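Local coordinates for protein beta-galactosidase (Bacteroides thetaiotaomicron, PDB 5MUJ) that binds chain B of the plant pectin rhamnogalacturonan II and probably acts as a glycoside hydrolase that releases arabinofuranose from it, at residues Met34-Tyr38 against Thr313-Ala318; Thr43-Leu49 against Ala360-Pro366; Met131-Tyr137 against Ile276-Gly280. All blocks are in the same frame, centred on the assembly; numbering follows the deposited sequence. Where two conformers were deposited one is given.

Interaction 1 (Met34-Tyr38 against Thr313-Ala318); sequences MEQIY and TDWHGA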
loop_
_atom_site.group_PDB
_atom_site.type_symbol
_atom_site.label_atom_id
_atom_site.label_comp_id
_atom_site.label_asym_id
_atom_site.label_seq_id
_atom_site.Cartn_x
_atom_site.Cartn_y
_atom_site.Cartn_z
HETATM N N MSE A 34 19.304 10.622 -7.995
HETATM C CA MSE A 34 18.360 9.520 -8.323
HETATM C C MSE A 34 19.082 8.179 -8.447
HETATM O O MSE A 34 18.610 7.136 -7.940
HETATM C CB MSE A 34 17.556 9.833 -9.574
HETATM C CG MSE A 34 16.595 11.018 -9.412
HETATM SE SE MSE A 34 15.232 10.702 -8.039
HETATM C CE MSE A 34 14.312 9.281 -9.022
ATOM N N GLU A 35 20.246 8.207 -9.077
ATOM C CA GLU A 35 21.086 6.988 -9.182
ATOM C C GLU A 35 21.606 6.463 -7.835
ATOM O O GLU A 35 21.622 5.242 -7.614
ATOM C CB GLU A 35 22.198 7.227 -10.209
ATOM C CG GLU A 35 21.614 7.331 -11.616
ATOM C CD GLU A 35 22.560 7.877 -12.659
ATOM O OE1 GLU A 35 23.746 8.028 -12.367
ATOM O OE2 GLU A 35 22.103 8.155 -13.793
ATOM N N GLN A 36 21.989 7.369 -6.935
ATOM C CA GLN A 36 22.387 6.984 -5.573
ATOM C C GLN A 36 21.225 6.341 -4.802
ATOM O O GLN A 36 21.432 5.379 -4.080
ATOM C CB GLN A 36 22.906 8.181 -4.789
ATOM C CG GLN A 36 24.225 8.746 -5.302
ATOM C CD GLN A 36 24.576 10.100 -4.704
ATOM O OE1 GLN A 36 23.846 10.640 -3.869
ATOM N NE2 GLN A 36 25.707 10.659 -5.136
ATOM N N ILE A 37 20.025 6.907 -4.916
ATOM C CA ILE A 37 18.816 6.348 -4.263
ATOM C C ILE A 37 18.529 4.942 -4.798
ATOM O O ILE A 37 18.305 4.021 -4.014
ATOM C CB ILE A 37 17.574 7.261 -4.441
ATOM C CG1 ILE A 37 17.787 8.535 -3.623
ATOM C CG2 ILE A 37 16.303 6.542 -3.977
ATOM C CD1 ILE A 37 16.859 9.673 -4.002
ATOM N N TYR A 38 18.598 4.763 -6.119
ATOM C CA TYR A 38 18.438 3.424 -6.712
ATOM C C TYR A 38 19.414 2.389 -6.087
ATOM O O TYR A 38 19.005 1.308 -5.701
ATOM C CB TYR A 38 18.572 3.464 -8.257
ATOM C CG TYR A 38 18.595 2.086 -8.903
ATOM C CD1 TYR A 38 17.434 1.393 -9.189
ATOM C CD2 TYR A 38 19.804 1.486 -9.236
ATOM C CE1 TYR A 38 17.469 0.127 -9.775
ATOM C CE2 TYR A 38 19.847 0.238 -9.821
ATOM C CZ TYR A 38 18.700 -0.441 -10.084
ATOM O OH TYR A 38 18.721 -1.677 -10.655
ATOM N N THR A 313 10.111 13.540 -8.874
ATOM C CA THR A 313 10.980 13.184 -9.996
ATOM C C THR A 313 10.953 11.660 -10.071
ATOM O O THR A 313 11.242 10.992 -9.070
ATOM C CB THR A 313 12.422 13.655 -9.755
ATOM O OG1 THR A 313 12.462 15.089 -9.613
ATOM C CG2 THR A 313 13.340 13.226 -10.905
ATOM N N ASP A 314 10.629 11.125 -11.234
ATOM C CA ASP A 314 10.474 9.688 -11.453
ATOM C C ASP A 314 11.846 9.066 -11.728
ATOM O O ASP A 314 12.646 9.642 -12.425
ATOM C CB ASP A 314 9.529 9.482 -12.649
ATOM C CG ASP A 314 8.675 8.237 -12.580
ATOM O OD1 ASP A 314 8.766 7.434 -11.631
ATOM O OD2 ASP A 314 7.860 8.076 -13.535
ATOM N N TRP A 315 12.139 7.888 -11.159
ATOM C CA TRP A 315 13.315 7.146 -11.559
ATOM C C TRP A 315 13.410 6.870 -13.053
ATOM O O TRP A 315 12.487 6.369 -13.640
ATOM C CB TRP A 315 13.310 5.817 -10.795
ATOM C CG TRP A 315 14.442 4.815 -11.097
ATOM C CD1 TRP A 315 14.276 3.484 -11.302
ATOM C CD2 TRP A 315 15.856 5.064 -11.224
ATOM N NE1 TRP A 315 15.494 2.876 -11.507
ATOM C CE2 TRP A 315 16.472 3.813 -11.484
ATOM C CE3 TRP A 315 16.659 6.204 -11.147
ATOM C CZ2 TRP A 315 17.865 3.667 -11.681
ATOM C CZ3 TRP A 315 18.022 6.072 -11.340
ATOM C CH2 TRP A 315 18.624 4.791 -11.582
ATOM N N HIS A 316 14.598 7.057 -13.628
ATOM C CA HIS A 316 14.771 6.918 -15.085
ATOM C C HIS A 316 15.416 5.603 -15.533
ATOM O O HIS A 316 15.696 5.413 -16.715
ATOM C CB HIS A 316 15.560 8.101 -15.627
ATOM C CG HIS A 316 16.868 8.304 -14.934
ATOM N ND1 HIS A 316 18.068 7.890 -15.471
ATOM C CD2 HIS A 316 17.165 8.851 -13.735
ATOM C CE1 HIS A 316 19.041 8.179 -14.632
ATOM N NE2 HIS A 316 18.522 8.787 -13.586
ATOM N N GLY A 317 15.578 4.678 -14.589
ATOM C CA GLY A 317 16.350 3.424 -14.798
ATOM C C GLY A 317 15.453 2.227 -14.618
ATOM O O GLY A 317 14.239 2.365 -14.565
ATOM N N ALA A 318 16.067 1.054 -14.459
ATOM C CA ALA A 318 15.368 -0.227 -14.352
ATOM C C ALA A 318 14.408 -0.187 -13.187
ATOM O O ALA A 318 14.705 0.360 -12.140
ATOM C CB ALA A 318 16.367 -1.378 -14.142
#

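Interaction 2 (Thr43-Leu49 against Ala360-Pro366); sequences TPYKYGL and AIATSKP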
loop_
_atom_site.group_PDB
_atom_site.type_symbol
_atom_site.label_atom_id
_atom_site.label_comp_id
_atom_site.label_asym_id
_atom_site.label_seq_id
_atom_site.Cartn_x
_atom_site.Cartn_y
_atom_site.Cartn_z
ATOM N N THR A 43 16.842 -4.263 -4.608
ATOM C CA THR A 43 16.706 -5.605 -4.096
ATOM C C THR A 43 16.675 -6.625 -5.230
ATOM O O THR A 43 15.613 -7.040 -5.681
ATOM C CB THR A 43 15.446 -5.726 -3.258
ATOM O OG1 THR A 43 14.300 -5.333 -4.059
ATOM C CG2 THR A 43 15.589 -4.904 -2.017
ATOM N N PRO A 44 17.859 -7.020 -5.734
ATOM C CA PRO A 44 17.937 -7.948 -6.858
ATOM C C PRO A 44 17.519 -9.405 -6.595
ATOM O O PRO A 44 17.227 -10.129 -7.557
ATOM C CB PRO A 44 19.439 -7.918 -7.213
ATOM C CG PRO A 44 19.924 -6.610 -6.707
ATOM C CD PRO A 44 19.178 -6.437 -5.430
ATOM N N TYR A 45 17.475 -9.800 -5.318
ATOM C CA TYR A 45 17.478 -11.245 -4.910
ATOM C C TYR A 45 16.090 -11.616 -4.342
ATOM O O TYR A 45 15.677 -11.137 -3.268
ATOM C CB TYR A 45 18.628 -11.596 -3.904
ATOM C CG TYR A 45 19.954 -11.273 -4.532
ATOM C CD1 TYR A 45 20.462 -12.057 -5.581
ATOM C CD2 TYR A 45 20.604 -10.119 -4.238
ATOM C CE1 TYR A 45 21.639 -11.719 -6.230
ATOM C CE2 TYR A 45 21.773 -9.758 -4.898
ATOM C CZ TYR A 45 22.297 -10.569 -5.878
ATOM O OH TYR A 45 23.461 -10.210 -6.548
ATOM N N LYS A 46 15.366 -12.461 -5.055
ATOM C CA LYS A 46 13.976 -12.790 -4.639
ATOM C C LYS A 46 13.971 -13.954 -3.655
ATOM O O LYS A 46 14.325 -15.081 -3.998
ATOM C CB LYS A 46 13.121 -13.108 -5.858
ATOM C CG LYS A 46 12.909 -11.838 -6.686
ATOM C CD LYS A 46 11.865 -11.963 -7.775
ATOM C CE LYS A 46 11.653 -10.620 -8.421
ATOM N NZ LYS A 46 10.702 -10.851 -9.539
ATOM N N TYR A 47 13.571 -13.655 -2.436
ATOM C CA TYR A 47 13.536 -14.677 -1.357
ATOM C C TYR A 47 12.403 -15.639 -1.639
ATOM O O TYR A 47 12.562 -16.850 -1.581
ATOM C CB TYR A 47 13.343 -14.028 -0.030
ATOM C CG TYR A 47 13.189 -14.997 1.103
ATOM C CD1 TYR A 47 14.303 -15.571 1.705
ATOM C CD2 TYR A 47 11.932 -15.310 1.603
ATOM C CE1 TYR A 47 14.165 -16.466 2.743
ATOM C CE2 TYR A 47 11.776 -16.217 2.649
ATOM C CZ TYR A 47 12.911 -16.779 3.223
ATOM O OH TYR A 47 12.803 -17.678 4.265
ATOM N N GLY A 48 11.236 -15.069 -1.934
ATOM C CA GLY A 48 10.052 -15.791 -2.341
ATOM C C GLY A 48 8.908 -15.378 -1.446
ATOM O O GLY A 48 8.954 -14.303 -0.823
ATOM N N LEU A 49 7.903 -16.229 -1.352
ATOM C CA LEU A 49 6.672 -15.850 -0.661
ATOM C C LEU A 49 6.888 -15.720 0.836
ATOM O O LEU A 49 7.675 -16.492 1.455
ATOM C CB LEU A 49 5.542 -16.812 -0.988
ATOM C CG LEU A 49 5.125 -16.821 -2.467
ATOM C CD1 LEU A 49 4.447 -18.105 -2.885
ATOM C CD2 LEU A 49 4.219 -15.628 -2.787
ATOM N N ALA A 360 5.246 -11.511 -1.345
ATOM C CA ALA A 360 6.644 -12.024 -1.473
ATOM C C ALA A 360 7.661 -10.976 -1.050
ATOM O O ALA A 360 7.330 -9.819 -0.761
ATOM C CB ALA A 360 6.931 -12.454 -2.853
ATOM N N ILE A 361 8.919 -11.407 -0.959
ATOM C CA ILE A 361 9.998 -10.539 -0.548
ATOM C C ILE A 361 11.186 -10.592 -1.496
ATOM O O ILE A 361 11.592 -11.679 -1.925
ATOM C CB ILE A 361 10.532 -10.954 0.828
ATOM C CG1 ILE A 361 9.377 -11.353 1.714
ATOM C CG2 ILE A 361 11.295 -9.812 1.458
ATOM C CD1 ILE A 361 9.839 -11.763 3.093
ATOM N N ALA A 362 11.793 -9.437 -1.751
ATOM C CA ALA A 362 13.082 -9.378 -2.443
ATOM C C ALA A 362 14.088 -8.652 -1.514
ATOM O O ALA A 362 13.698 -7.835 -0.687
ATOM C CB ALA A 362 12.934 -8.678 -3.795
ATOM N N THR A 363 15.384 -8.993 -1.612
ATOM C CA THR A 363 16.386 -8.423 -0.710
ATOM C C THR A 363 17.618 -7.912 -1.450
ATOM O O THR A 363 17.865 -8.294 -2.578
ATOM C CB THR A 363 16.816 -9.444 0.362
ATOM O OG1 THR A 363 17.316 -10.613 -0.280
ATOM C CG2 THR A 363 15.626 -9.798 1.266
ATOM N N SER A 364 18.358 -7.033 -0.799
ATOM C CA SER A 364 19.577 -6.456 -1.367
ATOM C C SER A 364 20.797 -7.437 -1.429
ATOM O O SER A 364 21.688 -7.232 -2.256
ATOM C CB SER A 364 19.996 -5.233 -0.588
ATOM O OG SER A 364 20.070 -5.528 0.788
ATOM N N LYS A 365 20.856 -8.452 -0.558
ATOM C CA LYS A 365 21.765 -9.584 -0.797
ATOM C C LYS A 365 20.997 -10.882 -0.600
ATOM O O LYS A 365 19.930 -10.869 0.030
ATOM C CB LYS A 365 22.972 -9.517 0.143
ATOM C CG LYS A 365 22.628 -9.734 1.616
ATOM C CD LYS A 365 23.842 -9.537 2.517
ATOM C CE LYS A 365 23.623 -10.093 3.918
ATOM N NZ LYS A 365 24.920 -10.178 4.652
ATOM N N PRO A 366 21.503 -12.003 -1.156
ATOM C CA PRO A 366 20.781 -13.253 -0.889
ATOM C C PRO A 366 20.590 -13.537 0.618
ATOM O O PRO A 366 21.558 -13.429 1.403
ATOM C CB PRO A 366 21.685 -14.334 -1.509
ATOM C CG PRO A 366 22.526 -13.611 -2.507
ATOM C CD PRO A 366 22.774 -12.252 -1.884
#

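Interaction 3 (Met131-Tyr137 against Ile276-Gly280); sequences MEWGGSY and IQKMG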
loop_
_atom_site.group_PDB
_atom_site.type_symbol
_atom_site.label_atom_id
_atom_site.label_comp_id
_atom_site.label_asym_id
_atom_site.label_seq_id
_atom_site.Cartn_x
_atom_site.Cartn_y
_atom_site.Cartn_z
HETATM N N MSE A 131 8.963 7.362 9.420
HETATM C CA MSE A 131 9.322 7.464 7.998
HETATM C C MSE A 131 10.798 7.382 7.737
HETATM O O MSE A 131 11.218 7.298 6.585
HETATM C CB MSE A 131 8.872 8.813 7.454
HETATM C CG MSE A 131 7.368 8.863 7.397
HETATM SE SE MSE A 131 6.887 10.684 6.877
HETATM C CE MSE A 131 7.279 10.546 4.955
ATOM N N GLU A 132 11.602 7.445 8.788
ATOM C CA GLU A 132 13.065 7.402 8.616
ATOM C C GLU A 132 13.541 6.116 7.901
ATOM O O GLU A 132 13.381 4.999 8.430
ATOM C CB GLU A 132 13.781 7.583 9.945
ATOM C CG GLU A 132 15.303 7.484 9.776
ATOM C CD GLU A 132 16.107 8.114 10.891
ATOM O OE1 GLU A 132 15.735 7.929 12.077
ATOM O OE2 GLU A 132 17.131 8.772 10.571
ATOM N N TRP A 133 14.113 6.284 6.710
ATOM C CA TRP A 133 14.794 5.199 5.993
ATOM C C TRP A 133 15.852 4.539 6.893
ATOM O O TRP A 133 16.763 5.184 7.403
ATOM C CB TRP A 133 15.462 5.706 4.716
ATOM C CG TRP A 133 16.264 4.644 3.981
ATOM C CD1 TRP A 133 17.618 4.546 3.933
ATOM C CD2 TRP A 133 15.755 3.547 3.198
ATOM N NE1 TRP A 133 17.987 3.488 3.168
ATOM C CE2 TRP A 133 16.879 2.827 2.731
ATOM C CE3 TRP A 133 14.476 3.086 2.877
ATOM C CZ2 TRP A 133 16.763 1.714 1.932
ATOM C CZ3 TRP A 133 14.348 1.979 2.082
ATOM C CH2 TRP A 133 15.502 1.283 1.627
ATOM N N GLY A 134 15.679 3.250 7.086
ATOM C CA GLY A 134 16.545 2.483 7.977
ATOM C C GLY A 134 16.437 2.820 9.462
ATOM O O GLY A 134 17.349 2.558 10.242
ATOM N N GLY A 135 15.309 3.381 9.873
ATOM C CA GLY A 135 15.120 3.803 11.247
ATOM C C GLY A 135 14.381 2.757 12.058
ATOM O O GLY A 135 14.526 1.547 11.819
ATOM N N SER A 136 13.563 3.217 12.998
ATOM C CA SER A 136 12.958 2.327 13.975
ATOM C C SER A 136 11.933 1.366 13.393
ATOM O O SER A 136 11.761 0.273 13.908
ATOM C CB SER A 136 12.328 3.124 15.098
ATOM O OG SER A 136 11.139 3.727 14.653
ATOM N N TYR A 137 11.224 1.833 12.358
ATOM C CA TYR A 137 10.067 1.159 11.746
ATOM C C TYR A 137 8.905 0.959 12.697
ATOM O O TYR A 137 8.028 0.113 12.472
ATOM C CB TYR A 137 10.461 -0.122 10.999
ATOM C CG TYR A 137 11.228 0.264 9.778
ATOM C CD1 TYR A 137 10.564 0.896 8.698
ATOM C CD2 TYR A 137 12.606 0.114 9.723
ATOM C CE1 TYR A 137 11.280 1.320 7.594
ATOM C CE2 TYR A 137 13.327 0.545 8.610
ATOM C CZ TYR A 137 12.662 1.141 7.542
ATOM O OH TYR A 137 13.382 1.584 6.421
ATOM N N ILE A 276 6.072 6.212 1.336
ATOM C CA ILE A 276 7.085 7.273 1.471
ATOM C C ILE A 276 8.003 7.065 2.677
ATOM O O ILE A 276 7.535 6.850 3.791
ATOM C CB ILE A 276 6.422 8.665 1.575
ATOM C CG1 ILE A 276 5.539 8.888 0.340
ATOM C CG2 ILE A 276 7.488 9.774 1.674
ATOM C CD1 ILE A 276 4.878 10.230 0.289
ATOM N N GLN A 277 9.317 7.129 2.425
ATOM C CA GLN A 277 10.312 7.204 3.487
ATOM C C GLN A 277 11.215 8.407 3.276
ATOM O O GLN A 277 11.370 8.884 2.157
ATOM C CB GLN A 277 11.117 5.908 3.519
ATOM C CG GLN A 277 10.234 4.761 3.972
ATOM C CD GLN A 277 10.991 3.504 4.244
ATOM O OE1 GLN A 277 11.966 3.503 5.011
ATOM N NE2 GLN A 277 10.537 2.409 3.630
ATOM N N LYS A 278 11.753 8.932 4.365
ATOM C CA LYS A 278 12.619 10.091 4.322
ATOM C C LYS A 278 14.055 9.583 4.456
ATOM O O LYS A 278 14.357 8.819 5.373
ATOM C CB LYS A 278 12.261 11.061 5.435
ATOM C CG LYS A 278 12.688 12.494 5.138
ATOM C CD LYS A 278 12.456 13.414 6.329
ATOM C CE LYS A 278 13.380 14.615 6.301
ATOM N NZ LYS A 278 12.888 15.684 7.205
HETATM N N MSE A 279 14.891 9.958 3.490
HETATM C CA MSE A 279 16.275 9.559 3.437
HETATM C C MSE A 279 17.090 10.811 3.317
HETATM O O MSE A 279 17.303 11.345 2.214
HETATM C CB MSE A 279 16.357 8.600 2.268
HETATM C CG MSE A 279 17.729 7.999 2.126
HETATM SE SE MSE A 279 17.777 7.234 0.327
HETATM C CE MSE A 279 16.604 5.671 0.547
ATOM N N GLY A 280 17.527 11.301 4.473
ATOM C CA GLY A 280 18.309 12.514 4.580
ATOM C C GLY A 280 17.380 13.692 4.431
ATOM O O GLY A 280 16.401 13.810 5.174
#

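Interaction 1 (Met34-Tyr38 against Thr313-Ala318)
Segment 34-38 is one turn of helix 31-41, held by Y38 N to M34 O at 3.0 Å. The chain 313-318 leaves its short strand at D314 and turns past this helix. The backbones come closest at M34 and W315, with CA atoms 6.4 Å apart. M34 and Y38, four residues apart, both send CA-to-CB toward the other segment, and W315 meets them. Selenomethionine M34 folds its CE to 3.4 Å from W315 N and 3.5 Å from T313 O. Y38 CB sits over the six-membered ring of W315, 3.7 Å from its centroid, a CH-pi contact. The Y38 ring is nearly parallel to that ring but slid off it, with centroids 4.8 Å apart. W315 NE1 donates to A318 O at 2.7 Å, which helps fix the indole. E35 OE2 lies 3.2 Å from H316 CE1, at the ring edge. W315 also stacks on F303. The N-terminal helix thus packs on one blade of a five-bladed beta-propeller, beside the end of its outermost strand 313-314.

Interaction 2 (Thr43-Leu49 against Ala360-Pro366)
This contact closes the beta-propeller in the manner of molecular velcro. Strand 45-51, from near the N terminus, becomes the outermost strand of a blade whose other three strands come from the C-terminal end. It runs antiparallel to 357-363. The short strand axes approach to 4.4 Å at 156°. Y45 and T363 form a hydrogen-bonded pair, with Y45 N to T363 O at 3.2 Å and T363 N to Y45 O at 2.7 Å. A classic beta bulge then shifts the register. Y47 and G48 both face I361. Y47 N reaches I361 O at 2.8 Å, while G48 N to I361 O is a weak 3.4 Å bond.

Shape follows from small residues. A362 leaves a hollow on its face of the sheet. T43 OG1 enters it, 3.6 Å from A362 CB, and K46 CG lies 4.3 Å from the same CB. The K46 ammonium group runs on to a salt bridge with D328. L49 and A360 pair closely, but their side chains diverge and L49 CD2 only brushes A360 CB at 4.2 Å. The backbone angles of G48 would jam any CB against the carbonyl of Y47, so glycine suits the bulge. Beside it, Y47 CB packs 4.3 Å from I361 CB.

The largest bump is Y45. Its ring rests against the chain where 360-366 bends away after the strand. P366 CD lies over one face, 4.0 Å from the centroid, a CH-pi contact, and K365 CA lies 3.7 Å from Y45 CD2. The bend is tied by T363 OG1, which donates to K365 O at 2.6 Å.

Interaction 3 (Met131-Tyr137 against Ile276-Gly280)
W133 takes a t chi1 and presents its indole to strand 276-279. M279, a selenomethionine, answers with chi1 and chi2 both t and chi3 m. This places M279 CE 3.4 Å from the centroid of the W133 five-membered ring, almost on the ring normal, with SE at 4.7 Å: a Met-aromatic contact with selenium for sulfur. W133 NE1 hydrogen-bonds E40 OE2 of helix 31-41. The backbones join in a single bridge, with K278 N to M131 O at 2.8 Å and W133 N to K278 O at 2.9 Å. E132 opens a type II beta turn to G135, with G134 at positive phi. The loop belongs to the blade of strands 121-126 and 146-153 and reaches the first strand of a non-adjacent propeller blade. M131, also selenomethionine, bends at chi3 (p) and brings CE 3.4 Å from I276 CG2. Y137, with chi1 m, brings OH close to the strand: it donates to Q277 OE1 at 2.8 Å and accepts from G134 N at 2.9 Å, with K339 N a further partner.

How the interactions relate
From the N terminus, helix 31-41 comes first and interaction 1 ties it to the blade ending in 313-314, closing a loop of 274 residues. Strand 45-51 follows directly. Interaction 2 pairs it with 357-363 and closes 310 residues. These two loops cross, because their segments alternate along the chain. Interaction 3 joins the 131-137 loop to strand 270-279 and is nested inside both. Interactions 1 and 3 reach the same sheet and touch where I37 CG1 lies 4.2 Å from M279 SE. Interaction 2 stands apart, its nearest atoms about 6 Å from interaction 1 and 7 Å from interaction 3. Interaction 2 completes the closing blade, and interaction 3 ties blade 270-314 to blade 121-184.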